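Local coordinates for fibronectin type III domain-containing protein 5 (Homo sapiens, PDB 4LSD) that yields the muscle hormone irisin, which through a fibronectin type III domain can form dimers and probably mediates benefits of exercise by inducing browning of white fat, at residues Ser4-Thr10 / Val21-Glu27; Val11-Ala16 / Val89-Arg95; Val30-Ala35 / Gln75-Ile79. All blocks are in the same frame, centred on the assembly; numbering follows the deposited sequence.

Contact 1: Ser4-Thr10 / Val21-Glu27; sequences SAPVNVT and VSWDVLE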
ATOM      1  N   SER A   4     -15.516  15.400   0.171  1.00 54.52           N
ATOM      2  CA  SER A   4     -16.581  14.419   0.078  1.00 52.75           C
ATOM      3  C   SER A   4     -15.991  13.064  -0.275  1.00 49.99           C
ATOM      4  O   SER A   4     -14.972  12.973  -0.970  1.00 49.36           O
ATOM      5  CB  SER A   4     -17.589  14.831  -0.999  1.00 56.98           C
ATOM      6  OG  SER A   4     -18.053  16.155  -0.788  1.00 64.14           O
ATOM      7  N   ALA A   5     -16.636  12.013   0.212  1.00 46.42           N
ATOM      8  CA  ALA A   5     -16.178  10.668  -0.055  1.00 45.88           C
ATOM      9  C   ALA A   5     -16.000  10.506  -1.549  1.00 45.79           C
ATOM     10  O   ALA A   5     -16.539  11.284  -2.329  1.00 51.36           O
ATOM     11  CB  ALA A   5     -17.197   9.667   0.446  1.00 46.16           C
ATOM     12  N   PRO A   6     -15.205   9.514  -1.964  1.00 50.81           N
ATOM     13  CA  PRO A   6     -14.965   9.252  -3.385  1.00 48.56           C
ATOM     14  C   PRO A   6     -16.236   8.653  -3.973  1.00 47.83           C
ATOM     15  O   PRO A   6     -16.987   7.993  -3.260  1.00 50.46           O
ATOM     16  CB  PRO A   6     -13.825   8.234  -3.364  1.00 50.49           C
ATOM     17  CG  PRO A   6     -13.066   8.600  -2.145  1.00 49.33           C
ATOM     18  CD  PRO A   6     -14.151   8.902  -1.132  1.00 45.38           C
ATOM     19  N   VAL A   7     -16.471   8.873  -5.263  1.00 48.06           N
ATOM     20  CA  VAL A   7     -17.660   8.332  -5.927  1.00 47.48           C
ATOM     21  C   VAL A   7     -17.221   7.500  -7.123  1.00 50.76           C
ATOM     22  O   VAL A   7     -16.069   7.573  -7.552  1.00 54.22           O
ATOM     23  CB  VAL A   7     -18.590   9.448  -6.472  1.00 40.64           C
ATOM     24  CG1 VAL A   7     -19.175  10.260  -5.343  1.00 36.43           C
ATOM     25  CG2 VAL A   7     -17.803  10.352  -7.414  1.00 45.18           C
ATOM     26  N   ASN A   8     -18.135   6.707  -7.661  1.00 49.19           N
ATOM     27  CA  ASN A   8     -17.818   5.917  -8.835  1.00 50.10           C
ATOM     28  C   ASN A   8     -16.578   5.056  -8.664  1.00 49.78           C
ATOM     29  O   ASN A   8     -15.749   4.963  -9.574  1.00 51.59           O
ATOM     30  CB  ASN A   8     -17.609   6.860 -10.013  1.00 57.05           C
ATOM     31  CG  ASN A   8     -18.854   7.662 -10.339  1.00 60.90           C
ATOM     32  OD1 ASN A   8     -18.790   8.876 -10.569  1.00 62.29           O
ATOM     33  ND2 ASN A   8     -19.995   6.984 -10.374  1.00 59.34           N
ATOM     34  N   VAL A   9     -16.440   4.436  -7.500  1.00 49.83           N
ATOM     35  CA  VAL A   9     -15.293   3.586  -7.262  1.00 47.84           C
ATOM     36  C   VAL A   9     -15.542   2.312  -8.065  1.00 49.44           C
ATOM     37  O   VAL A   9     -16.556   1.636  -7.881  1.00 50.67           O
ATOM     38  CB  VAL A   9     -15.149   3.277  -5.769  1.00 43.04           C
ATOM     39  CG1 VAL A   9     -13.849   2.546  -5.517  1.00 40.57           C
ATOM     40  CG2 VAL A   9     -15.207   4.573  -4.966  1.00 44.34           C
ATOM     41  N   THR A  10     -14.625   2.002  -8.978  1.00 48.46           N
ATOM     42  CA  THR A  10     -14.768   0.822  -9.827  1.00 48.25           C
ATOM     43  C   THR A  10     -13.510  -0.044  -9.766  1.00 48.83           C
ATOM     44  O   THR A  10     -12.425   0.435  -9.424  1.00 50.57           O
ATOM     45  CB  THR A  10     -15.064   1.222 -11.334  1.00 50.90           C
ATOM     46  OG1 THR A  10     -13.875   1.110 -12.126  1.00 55.46           O
ATOM     47  CG2 THR A  10     -15.543   2.675 -11.431  1.00 50.75           C
ATOM     48  N   VAL A  21      -8.089  -0.268  -8.779  1.00 35.63           N
ATOM     49  CA  VAL A  21      -9.262   0.426  -8.256  1.00 37.05           C
ATOM     50  C   VAL A  21      -9.249   1.857  -8.750  1.00 39.35           C
ATOM     51  O   VAL A  21      -8.209   2.502  -8.718  1.00 44.36           O
ATOM     52  CB  VAL A  21      -9.242   0.454  -6.709  1.00 39.51           C
ATOM     53  CG1 VAL A  21     -10.469   1.182  -6.165  1.00 38.82           C
ATOM     54  CG2 VAL A  21      -9.175  -0.958  -6.171  1.00 41.06           C
ATOM     55  N   SER A  22     -10.397   2.358  -9.197  1.00 40.92           N
ATOM     56  CA  SER A  22     -10.488   3.735  -9.692  1.00 43.08           C
ATOM     57  C   SER A  22     -11.638   4.441  -9.009  1.00 42.42           C
ATOM     58  O   SER A  22     -12.553   3.800  -8.494  1.00 45.07           O
ATOM     59  CB  SER A  22     -10.743   3.771 -11.201  1.00 44.59           C
ATOM     60  OG  SER A  22      -9.875   2.895 -11.890  1.00 58.04           O
ATOM     61  N   TRP A  23     -11.607   5.765  -9.033  1.00 38.92           N
ATOM     62  CA  TRP A  23     -12.661   6.540  -8.413  1.00 40.63           C
ATOM     63  C   TRP A  23     -12.624   7.951  -8.929  1.00 41.48           C
ATOM     64  O   TRP A  23     -11.745   8.318  -9.710  1.00 40.34           O
ATOM     65  CB  TRP A  23     -12.486   6.568  -6.898  1.00 38.36           C
ATOM     66  CG  TRP A  23     -11.199   7.226  -6.460  1.00 37.58           C
ATOM     67  CD1 TRP A  23     -10.984   8.556  -6.209  1.00 34.65           C
ATOM     68  CD2 TRP A  23      -9.948   6.575  -6.259  1.00 39.42           C
ATOM     69  NE1 TRP A  23      -9.666   8.767  -5.868  1.00 36.62           N
ATOM     70  CE2 TRP A  23      -9.006   7.564  -5.898  1.00 40.76           C
ATOM     71  CE3 TRP A  23      -9.522   5.244  -6.362  1.00 44.71           C
ATOM     72  CZ2 TRP A  23      -7.668   7.262  -5.626  1.00 37.46           C
ATOM     73  CZ3 TRP A  23      -8.193   4.941  -6.094  1.00 38.01           C
ATOM     74  CH2 TRP A  23      -7.280   5.949  -5.737  1.00 38.86           C
ATOM     75  N   ASP A  24     -13.594   8.736  -8.483  1.00 40.05           N
ATOM     76  CA  ASP A  24     -13.682  10.136  -8.845  1.00 44.32           C
ATOM     77  C   ASP A  24     -13.971  10.845  -7.555  1.00 44.27           C
ATOM     78  O   ASP A  24     -14.409  10.231  -6.579  1.00 42.57           O
ATOM     79  CB  ASP A  24     -14.842  10.433  -9.793  1.00 47.03           C
ATOM     80  CG  ASP A  24     -14.758   9.668 -11.067  1.00 59.55           C
ATOM     81  OD1 ASP A  24     -13.709   9.753 -11.739  1.00 60.47           O
ATOM     82  OD2 ASP A  24     -15.759   8.992 -11.394  1.00 63.92           O
ATOM     83  N   VAL A  25     -13.716  12.142  -7.555  1.00 42.34           N
ATOM     84  CA  VAL A  25     -13.984  12.956  -6.393  1.00 48.80           C
ATOM     85  C   VAL A  25     -14.809  14.107  -6.926  1.00 53.16           C
ATOM     86  O   VAL A  25     -14.841  14.341  -8.133  1.00 56.87           O
ATOM     87  CB  VAL A  25     -12.685  13.482  -5.752  1.00 49.78           C
ATOM     88  CG1 VAL A  25     -11.860  12.323  -5.243  1.00 50.27           C
ATOM     89  CG2 VAL A  25     -11.902  14.298  -6.756  1.00 49.78           C
ATOM     90  N   LEU A  26     -15.501  14.806  -6.035  1.00 55.56           N
ATOM     91  CA  LEU A  26     -16.328  15.934  -6.444  1.00 54.35           C
ATOM     92  C   LEU A  26     -15.487  17.205  -6.549  1.00 56.93           C
ATOM     93  O   LEU A  26     -15.680  18.012  -7.455  1.00 61.91           O
ATOM     94  CB  LEU A  26     -17.468  16.141  -5.441  1.00 52.36           C
ATOM     95  CG  LEU A  26     -18.713  15.249  -5.491  1.00 56.17           C
ATOM     96  CD1 LEU A  26     -18.430  13.939  -6.204  1.00 53.16           C
ATOM     97  CD2 LEU A  26     -19.174  14.990  -4.062  1.00 57.34           C
ATOM     98  N   GLU A  27     -14.534  17.367  -5.635  1.00 56.11           N
ATOM     99  CA  GLU A  27     -13.683  18.554  -5.624  1.00 57.43           C
ATOM    100  C   GLU A  27     -12.222  18.284  -5.997  1.00 58.31           C
ATOM    101  O   GLU A  27     -11.366  18.179  -5.122  1.00 57.97           O
ATOM    102  CB  GLU A  27     -13.732  19.186  -4.236  1.00 59.38           C
ATOM    103  CG  GLU A  27     -15.122  19.171  -3.623  1.00 63.16           C
ATOM    104  CD  GLU A  27     -15.142  18.527  -2.248  1.00 68.43           C
ATOM    105  OE1 GLU A  27     -15.022  19.259  -1.235  1.00 68.63           O
ATOM    106  OE2 GLU A  27     -15.265  17.283  -2.184  1.00 64.31           O
TER
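Val7 pairs with Asp24, and Thr10 with Ser22, as antiparallel hydrogen-bonded pairs, and the one-residue shift of register between them marks a beta bulge where residues 4-10 turn a corner at Asn8. Each pair is closed by two N-H...O bonds; in the first, Val7 N lies 2.8 Å from Asp24 O and the bond is nearly straight, 169° at the hydrogen. In the second, Thr10 N reaches Ser22 O at 2.8 Å, and Val9 CA comes to 3.0 Å of that same Ser22 O, so one carbonyl receives an N-H and a C-H.

The two methyls of Val9 spread over two residues of the partner strand on its buried side. CG1, anti to the backbone N (chi1 -172°), meets Val21 CG1 at 3.7 Å, while CG2 rests on Trp23 CB at 3.9 Å. Pro6 CB approaches the indole obliquely, 4.0 Å from Trp23 CD1, and Val25 CG1 lies in plane at the ring's edge. Further in, the indole ring meets Phe34 of the facing sheet.

Beyond the paired residues, Ser4 CB packs tightly on Leu26 CD2, 3.5 Å away. Beside it Ser4 N donates to Glu27 OE2 at 3.0 Å, the oxygen accepting on its syn lone pair, and Ser4 OG adds a weak bond to the same oxygen. With an alanine at Glu27, both Ser4 donors would probably lose their shared acceptor, leaving the start of 4-10 freer to move.

The contact thus divides by place: main-chain bonds set the register, Pro6, Val9, Val21 and Trp23 pack on the core side, and one carboxylate oxygen secures the end beyond the paired strands.

Contact 2: Val11-Ala16 / Val89-Arg95; sequences VRHLKA and VLFKTPR
Val11 and Leu14 make the side-chain half of the contact, reaching from residues 11-16 onto Val89 and Phe91 of residues 89-95; Ala16 and Pro94 make the other end. The tightest approach is Val11 CG2 to Val89 CG1 at 3.3 Å, closer than usual for two methyl groups. The same CG2 lies 3.7 Å from Phe91 CD2, and Val11 CG1 stands over one face of that ring. Leu14 comes to the ring obliquely, its CD1 3.5 Å from Phe91 CD1. Its other branch turns to the main chain, with CD2 3.3 Å from Lys92 O. With CG opposite the backbone N (chi1 -178°), the Leu14 side chain reaches toward residues 89-95 and puts one methyl on each of these partners.

Further along, main chain meets side chain. Lys15 O lies 3.4 Å from Pro94 CD, and Ala16 O comes to 3.5 Å of Thr93 CB. No hydrogen bond joins the segments. Their end-to-end directions differ by only 20°, yet they converge: Val11 and Phe91 CA atoms are 7.7 Å apart, whereas Ala16 and Pro94 CA atoms are separated by 4.6 Å. Side chains fill the wider end, and backbone approaches backbone at the narrower.

What holds the second segment in place lies behind it. Thr93 OG1 is hydrogen-bonded to Glu65 O and Thr68 N, and Arg95 makes a salt bridge to Asp67; Phe91 also packs on Val72 and Leu64. On the other side, Val11 and Leu14 both rest on Ala19. The contact therefore lies at one lengthwise margin of the sandwich, where strand 9-12, outermost in the three-stranded sheet, faces strand 89-92, outermost in the four-stranded sheet within this chain.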
ATOM      1  N   VAL A  11     -13.663  -1.322 -10.096  1.00 46.96           N
ATOM      2  CA  VAL A  11     -12.546  -2.251 -10.114  1.00 48.61           C
ATOM      3  C   VAL A  11     -12.318  -2.720 -11.535  1.00 53.65           C
ATOM      4  O   VAL A  11     -13.178  -3.383 -12.101  1.00 60.03           O
ATOM      5  CB  VAL A  11     -12.820  -3.510  -9.290  1.00 48.08           C
ATOM      6  CG1 VAL A  11     -11.719  -4.532  -9.561  1.00 52.12           C
ATOM      7  CG2 VAL A  11     -12.886  -3.172  -7.829  1.00 54.84           C
ATOM      8  N   ARG A  12     -11.171  -2.392 -12.117  1.00 55.35           N
ATOM      9  CA  ARG A  12     -10.888  -2.832 -13.483  1.00 53.77           C
ATOM     10  C   ARG A  12      -9.657  -3.723 -13.577  1.00 54.86           C
ATOM     11  O   ARG A  12      -8.944  -3.922 -12.591  1.00 55.19           O
ATOM     12  CB  ARG A  12     -10.743  -1.624 -14.417  1.00 51.66           C
ATOM     13  CG  ARG A  12     -10.206  -0.368 -13.750  1.00 54.00           C
ATOM     14  CD  ARG A  12     -10.209   0.780 -14.740  1.00 57.36           C
ATOM     15  NE  ARG A  12     -11.195   1.816 -14.438  1.00 59.05           N
ATOM     16  CZ  ARG A  12     -11.783   2.569 -15.367  1.00 53.52           C
ATOM     17  NH1 ARG A  12     -11.487   2.383 -16.646  1.00 46.38           N
ATOM     18  NH2 ARG A  12     -12.637   3.525 -15.019  1.00 50.45           N
ATOM     19  N   HIS A  13      -9.432  -4.269 -14.768  1.00 56.86           N
ATOM     20  CA  HIS A  13      -8.294  -5.142 -15.023  1.00 57.39           C
ATOM     21  C   HIS A  13      -8.106  -6.099 -13.848  1.00 55.80           C
ATOM     22  O   HIS A  13      -7.033  -6.196 -13.253  1.00 58.79           O
ATOM     23  CB  HIS A  13      -7.052  -4.280 -15.264  1.00 55.89           C
ATOM     24  CG  HIS A  13      -7.214  -3.312 -16.397  1.00 53.05           C
ATOM     25  ND1 HIS A  13      -7.443  -3.722 -17.693  1.00 50.57           N
ATOM     26  CD2 HIS A  13      -7.222  -1.956 -16.424  1.00 55.51           C
ATOM     27  CE1 HIS A  13      -7.586  -2.664 -18.471  1.00 53.90           C
ATOM     28  NE2 HIS A  13      -7.457  -1.578 -17.727  1.00 53.69           N
ATOM     29  N   LEU A  14      -9.187  -6.801 -13.523  1.00 55.46           N
ATOM     30  CA  LEU A  14      -9.216  -7.749 -12.421  1.00 54.35           C
ATOM     31  C   LEU A  14      -8.615  -9.101 -12.802  1.00 54.45           C
ATOM     32  O   LEU A  14      -9.184  -9.843 -13.598  1.00 59.18           O
ATOM     33  CB  LEU A  14     -10.664  -7.923 -11.943  1.00 51.49           C
ATOM     34  CG  LEU A  14     -10.958  -8.849 -10.758  1.00 58.02           C
ATOM     35  CD1 LEU A  14     -10.272  -8.322  -9.499  1.00 54.45           C
ATOM     36  CD2 LEU A  14     -12.469  -8.934 -10.533  1.00 53.42           C
ATOM     37  N   LYS A  15      -7.459  -9.411 -12.222  1.00 54.43           N
ATOM     38  CA  LYS A  15      -6.764 -10.667 -12.482  1.00 53.69           C
ATOM     39  C   LYS A  15      -6.818 -11.595 -11.278  1.00 55.54           C
ATOM     40  O   LYS A  15      -7.272 -11.219 -10.203  1.00 56.57           O
ATOM     41  CB  LYS A  15      -5.296 -10.411 -12.833  1.00 53.65           C
ATOM     42  CG  LYS A  15      -4.990 -10.262 -14.325  1.00 59.39           C
ATOM     43  CD  LYS A  15      -5.531  -8.967 -14.923  1.00 61.11           C
ATOM     44  CE  LYS A  15      -4.683  -7.744 -14.552  1.00 68.71           C
ATOM     45  NZ  LYS A  15      -3.838  -7.227 -15.677  1.00 59.46           N
ATOM     46  N   ALA A  16      -6.326 -12.810 -11.467  1.00 56.59           N
ATOM     47  CA  ALA A  16      -6.313 -13.810 -10.408  1.00 57.94           C
ATOM     48  C   ALA A  16      -5.595 -13.369  -9.133  1.00 56.39           C
ATOM     49  O   ALA A  16      -5.974 -13.768  -8.034  1.00 57.14           O
ATOM     50  CB  ALA A  16      -5.677 -15.094 -10.930  1.00 55.67           C
ATOM     51  N   VAL A  89     -16.597  -1.413  -2.278  1.00 54.90           N
ATOM     52  CA  VAL A  89     -16.611  -2.022  -3.592  1.00 51.26           C
ATOM     53  C   VAL A  89     -16.259  -3.471  -3.322  1.00 53.21           C
ATOM     54  O   VAL A  89     -15.308  -3.760  -2.589  1.00 50.26           O
ATOM     55  CB  VAL A  89     -15.590  -1.396  -4.557  1.00 55.50           C
ATOM     56  CG1 VAL A  89     -15.307  -2.364  -5.718  1.00 50.09           C
ATOM     57  CG2 VAL A  89     -16.162  -0.106  -5.119  1.00 60.88           C
ATOM     58  N   LEU A  90     -17.057  -4.380  -3.875  1.00 50.77           N
ATOM     59  CA  LEU A  90     -16.843  -5.802  -3.670  1.00 48.35           C
ATOM     60  C   LEU A  90     -16.465  -6.483  -4.956  1.00 47.81           C
ATOM     61  O   LEU A  90     -16.926  -6.108  -6.028  1.00 50.86           O
ATOM     62  CB  LEU A  90     -18.104  -6.454  -3.109  1.00 52.55           C
ATOM     63  CG  LEU A  90     -18.542  -5.922  -1.747  1.00 59.09           C
ATOM     64  CD1 LEU A  90     -19.465  -4.726  -1.952  1.00 63.05           C
ATOM     65  CD2 LEU A  90     -19.257  -7.025  -0.967  1.00 64.26           C
ATOM     66  N   PHE A  91     -15.615  -7.486  -4.861  1.00 46.14           N
ATOM     67  CA  PHE A  91     -15.221  -8.182  -6.055  1.00 48.47           C
ATOM     68  C   PHE A  91     -14.589  -9.502  -5.695  1.00 48.63           C
ATOM     69  O   PHE A  91     -14.289  -9.774  -4.535  1.00 52.81           O
ATOM     70  CB  PHE A  91     -14.278  -7.303  -6.893  1.00 51.94           C
ATOM     71  CG  PHE A  91     -12.975  -6.961  -6.214  1.00 55.04           C
ATOM     72  CD1 PHE A  91     -11.826  -7.720  -6.459  1.00 48.99           C
ATOM     73  CD2 PHE A  91     -12.885  -5.861  -5.356  1.00 52.18           C
ATOM     74  CE1 PHE A  91     -10.605  -7.388  -5.863  1.00 48.56           C
ATOM     75  CE2 PHE A  91     -11.664  -5.517  -4.752  1.00 50.82           C
ATOM     76  CZ  PHE A  91     -10.522  -6.285  -5.008  1.00 45.97           C
ATOM     77  N   LYS A  92     -14.419 -10.339  -6.698  1.00 49.10           N
ATOM     78  CA  LYS A  92     -13.844 -11.632  -6.473  1.00 54.51           C
ATOM     79  C   LYS A  92     -12.841 -11.894  -7.567  1.00 58.84           C
ATOM     80  O   LYS A  92     -13.080 -11.610  -8.743  1.00 60.84           O
ATOM     81  CB  LYS A  92     -14.939 -12.694  -6.478  1.00 57.76           C
ATOM     82  CG  LYS A  92     -14.428 -14.114  -6.351  1.00 62.05           C
ATOM     83  CD  LYS A  92     -15.576 -15.094  -6.283  1.00 62.34           C
ATOM     84  CE  LYS A  92     -15.077 -16.522  -6.372  1.00 69.02           C
ATOM     85  NZ  LYS A  92     -16.206 -17.492  -6.328  1.00 75.96           N
ATOM     86  N   THR A  93     -11.703 -12.430  -7.169  1.00 61.66           N
ATOM     87  CA  THR A  93     -10.657 -12.722  -8.119  1.00 63.29           C
ATOM     88  C   THR A  93     -10.932 -14.020  -8.873  1.00 63.72           C
ATOM     89  O   THR A  93     -11.544 -14.946  -8.348  1.00 62.59           O
ATOM     90  CB  THR A  93      -9.302 -12.841  -7.409  1.00 60.62           C
ATOM     91  OG1 THR A  93      -9.436 -13.751  -6.313  1.00 56.09           O
ATOM     92  CG2 THR A  93      -8.841 -11.479  -6.900  1.00 56.91           C
ATOM     93  N   PRO A  94     -10.501 -14.076 -10.136  1.00 63.45           N
ATOM     94  CA  PRO A  94     -10.643 -15.217 -11.041  1.00 63.26           C
ATOM     95  C   PRO A  94      -9.818 -16.367 -10.487  1.00 64.94           C
ATOM     96  O   PRO A  94      -9.079 -16.190  -9.527  1.00 64.01           O
ATOM     97  CB  PRO A  94     -10.051 -14.700 -12.353  1.00 64.95           C
ATOM     98  CG  PRO A  94     -10.337 -13.246 -12.320  1.00 64.21           C
ATOM     99  CD  PRO A  94     -10.159 -12.845 -10.874  1.00 64.01           C
ATOM    100  N   ARG A  95      -9.923 -17.528 -11.121  1.00 68.95           N
ATOM    101  CA  ARG A  95      -9.178 -18.721 -10.705  1.00 72.94           C
ATOM    102  C   ARG A  95      -7.745 -18.689 -11.251  1.00 73.56           C
ATOM    103  O   ARG A  95      -7.485 -18.047 -12.269  1.00 71.15           O
ATOM    104  CB  ARG A  95      -9.849 -19.968 -11.267  1.00 76.52           C
ATOM    105  CG  ARG A  95     -11.362 -19.963 -11.226  1.00 75.89           C
ATOM    106  CD  ARG A  95     -11.848 -20.640  -9.971  1.00 80.94           C
ATOM    107  NE  ARG A  95     -11.247 -21.962  -9.824  1.00 83.17           N
ATOM    108  CZ  ARG A  95     -11.363 -22.719  -8.737  1.00 86.52           C
ATOM    109  NH1 ARG A  95     -12.063 -22.285  -7.699  1.00 83.60           N
ATOM    110  NH2 ARG A  95     -10.777 -23.910  -8.685  1.00 88.01           N
TER

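Contact 3: Val30-Ala35 / Gln75-Ile79; sequences VVIGFA and QAISI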
ATOM      1  N   VAL A  30      -9.314  20.278  -4.282  1.00 52.40           N
ATOM      2  CA  VAL A  30      -8.996  20.089  -2.870  1.00 49.50           C
ATOM      3  C   VAL A  30      -8.309  18.762  -2.500  1.00 48.38           C
ATOM      4  O   VAL A  30      -7.602  18.678  -1.491  1.00 48.06           O
ATOM      5  CB  VAL A  30     -10.309  20.264  -2.048  1.00 50.99           C
ATOM      6  CG1 VAL A  30     -10.160  19.725  -0.648  1.00 58.16           C
ATOM      7  CG2 VAL A  30     -10.686  21.740  -1.991  1.00 46.40           C
ATOM      8  N   VAL A  31      -8.519  17.738  -3.319  1.00 44.73           N
ATOM      9  CA  VAL A  31      -7.972  16.410  -3.079  1.00 42.80           C
ATOM     10  C   VAL A  31      -6.501  16.239  -3.435  1.00 42.76           C
ATOM     11  O   VAL A  31      -6.123  16.311  -4.598  1.00 40.71           O
ATOM     12  CB  VAL A  31      -8.833  15.347  -3.814  1.00 40.54           C
ATOM     13  CG1 VAL A  31      -8.192  13.980  -3.732  1.00 36.16           C
ATOM     14  CG2 VAL A  31     -10.223  15.297  -3.166  1.00 42.73           C
ATOM     15  N   ILE A  32      -5.680  15.999  -2.416  1.00 43.43           N
ATOM     16  CA  ILE A  32      -4.243  15.818  -2.595  1.00 42.03           C
ATOM     17  C   ILE A  32      -3.784  14.368  -2.480  1.00 43.06           C
ATOM     18  O   ILE A  32      -2.626  14.056  -2.758  1.00 45.08           O
ATOM     19  CB  ILE A  32      -3.453  16.652  -1.563  1.00 40.38           C
ATOM     20  CG1 ILE A  32      -3.619  16.070  -0.150  1.00 37.12           C
ATOM     21  CG2 ILE A  32      -3.949  18.091  -1.598  1.00 33.14           C
ATOM     22  CD1 ILE A  32      -2.909  16.876   0.928  1.00 28.61           C
ATOM     23  N   GLY A  33      -4.688  13.482  -2.082  1.00 39.94           N
ATOM     24  CA  GLY A  33      -4.313  12.092  -1.932  1.00 41.62           C
ATOM     25  C   GLY A  33      -5.482  11.168  -1.666  1.00 40.56           C
ATOM     26  O   GLY A  33      -6.645  11.532  -1.842  1.00 42.11           O
ATOM     27  N   PHE A  34      -5.165   9.959  -1.226  1.00 40.89           N
ATOM     28  CA  PHE A  34      -6.192   8.974  -0.953  1.00 40.40           C
ATOM     29  C   PHE A  34      -5.714   7.901   0.014  1.00 39.38           C
ATOM     30  O   PHE A  34      -4.518   7.670   0.160  1.00 38.05           O
ATOM     31  CB  PHE A  34      -6.581   8.293  -2.250  1.00 37.47           C
ATOM     32  CG  PHE A  34      -5.565   7.290  -2.730  1.00 34.10           C
ATOM     33  CD1 PHE A  34      -5.571   5.983  -2.242  1.00 35.47           C
ATOM     34  CD2 PHE A  34      -4.598   7.649  -3.664  1.00 34.99           C
ATOM     35  CE1 PHE A  34      -4.634   5.051  -2.675  1.00 32.18           C
ATOM     36  CE2 PHE A  34      -3.650   6.724  -4.107  1.00 31.25           C
ATOM     37  CZ  PHE A  34      -3.668   5.422  -3.613  1.00 38.88           C
ATOM     38  N   ALA A  35      -6.660   7.233   0.662  1.00 40.60           N
ATOM     39  CA  ALA A  35      -6.337   6.140   1.569  1.00 37.46           C
ATOM     40  C   ALA A  35      -7.271   5.006   1.192  1.00 36.62           C
ATOM     41  O   ALA A  35      -8.474   5.206   1.039  1.00 42.20           O
ATOM     42  CB  ALA A  35      -6.555   6.548   3.010  1.00 32.37           C
ATOM     43  N   GLN A  75     -10.969   6.516   0.446  1.00 45.52           N
ATOM     44  CA  GLN A  75     -11.194   7.751   1.194  1.00 42.30           C
ATOM     45  C   GLN A  75     -10.373   8.841   0.504  1.00 44.53           C
ATOM     46  O   GLN A  75      -9.334   8.552  -0.084  1.00 47.43           O
ATOM     47  CB  GLN A  75     -10.720   7.590   2.636  1.00 41.80           C
ATOM     48  CG  GLN A  75     -10.662   8.894   3.400  1.00 48.13           C
ATOM     49  CD  GLN A  75     -10.001   8.728   4.746  1.00 46.90           C
ATOM     50  OE1 GLN A  75     -10.593   9.020   5.781  1.00 53.77           O
ATOM     51  NE2 GLN A  75      -8.766   8.249   4.739  1.00 47.55           N
ATOM     52  N   ALA A  76     -10.823  10.089   0.557  1.00 41.52           N
ATOM     53  CA  ALA A  76     -10.079  11.160  -0.089  1.00 38.41           C
ATOM     54  C   ALA A  76      -9.408  12.057   0.942  1.00 42.82           C
ATOM     55  O   ALA A  76     -10.022  12.444   1.935  1.00 48.14           O
ATOM     56  CB  ALA A  76     -10.999  11.975  -0.983  1.00 34.24           C
ATOM     57  N   ILE A  77      -8.145  12.392   0.690  1.00 43.28           N
ATOM     58  CA  ILE A  77      -7.369  13.225   1.605  1.00 41.26           C
ATOM     59  C   ILE A  77      -7.265  14.651   1.094  1.00 38.03           C
ATOM     60  O   ILE A  77      -6.976  14.879  -0.074  1.00 39.09           O
ATOM     61  CB  ILE A  77      -5.920  12.710   1.765  1.00 42.03           C
ATOM     62  CG1 ILE A  77      -5.902  11.192   1.957  1.00 38.28           C
ATOM     63  CG2 ILE A  77      -5.247  13.418   2.936  1.00 33.24           C
ATOM     64  CD1 ILE A  77      -6.368  10.733   3.297  1.00 40.76           C
ATOM     65  N   SER A  78      -7.477  15.606   1.985  1.00 39.95           N
ATOM     66  CA  SER A  78      -7.382  17.019   1.647  1.00 42.51           C
ATOM     67  C   SER A  78      -6.247  17.566   2.500  1.00 42.83           C
ATOM     68  O   SER A  78      -5.719  16.849   3.349  1.00 39.18           O
ATOM     69  CB  SER A  78      -8.692  17.720   1.995  1.00 49.55           C
ATOM     70  OG  SER A  78      -8.466  19.064   2.366  1.00 62.90           O
ATOM     71  N   ILE A  79      -5.864  18.822   2.291  1.00 42.02           N
ATOM     72  CA  ILE A  79      -4.792  19.401   3.100  1.00 47.04           C
ATOM     73  C   ILE A  79      -5.367  19.748   4.476  1.00 52.75           C
ATOM     74  O   ILE A  79      -4.642  19.824   5.466  1.00 54.14           O
ATOM     75  CB  ILE A  79      -4.215  20.694   2.475  1.00 46.68           C
ATOM     76  CG1 ILE A  79      -2.945  21.114   3.217  1.00 43.80           C
ATOM     77  CG2 ILE A  79      -5.222  21.837   2.594  1.00 53.82           C
ATOM     78  CD1 ILE A  79      -1.772  20.210   2.956  1.00 40.02           C
TER
HETATM   79  O   HOH W   1      -6.303  20.360  -0.083  1.00 44.11           O
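Ile32 and Gly33 both face Ile77, and the backbone bonds record it: Ile32 N donates to Ile77 O at 2.9 Å, and Gly33 N adds a weak bond to that oxygen. In return Ile77 N points almost straight at Gly33 O, 173° at the hydrogen, although it sits well above that carbonyl's plane. Ala35 and Gln75 form a hydrogen-bonded pair whose Gln75 N bond to Ala35 O, 2.9 Å long, is bent to 132° at the hydrogen. Next to this pair, Phe34 CA makes a C-H...O contact to Gln75 O at 3.3 Å.

Past the last bonded pair, a water accepts from Ile79 N at 2.9 Å and donates to Val30 O, the second bond being doubtfully short.

Apolar contacts fall on two faces. Val31 CG2 meets Ala76 CB at 4.1 Å on the inner face, where Phe34 also turns its ring toward Trp23. On the outer face Ile77, with CG1 anti to its carbonyl carbon (chi1 -45°), lays that branch beside the chain at Gly33, CG1 3.5 Å from Phe34 N, and its CD1 reaches Ala35 CB. Ile32 CD1 meets Ile79 CD1 at 4.1 Å.

Two residues set against one make this a classic beta bulge, placed in the central strand pair, C and F, of a fibronectin type III sandwich.

In the fold
Contacts 1 and 3 are partly buried, each with one side in the core, and meet there from opposite sheets, Trp23 CZ2 lying 3.6 Å from Phe34 CG and Pro6 packing against Gln75 and Ala76. Each is an antiparallel pairing within one sheet, so main-chain hydrogen bonds dominate and a bulge adjusts the register. Contact 2 is a surface contact between sheets; it lacks hydrogen bonds across it and relies on side-chain packing and on main-chain carbonyls set against Thr93 and Pro94. It shares strand 9-12 with contact 1, where Val9 O touches Val89 CG2, while strand 89-92 adjoins strand 69-78 of contact 3. Contacts 2 and 3 lie on opposite sides of the chain's centre.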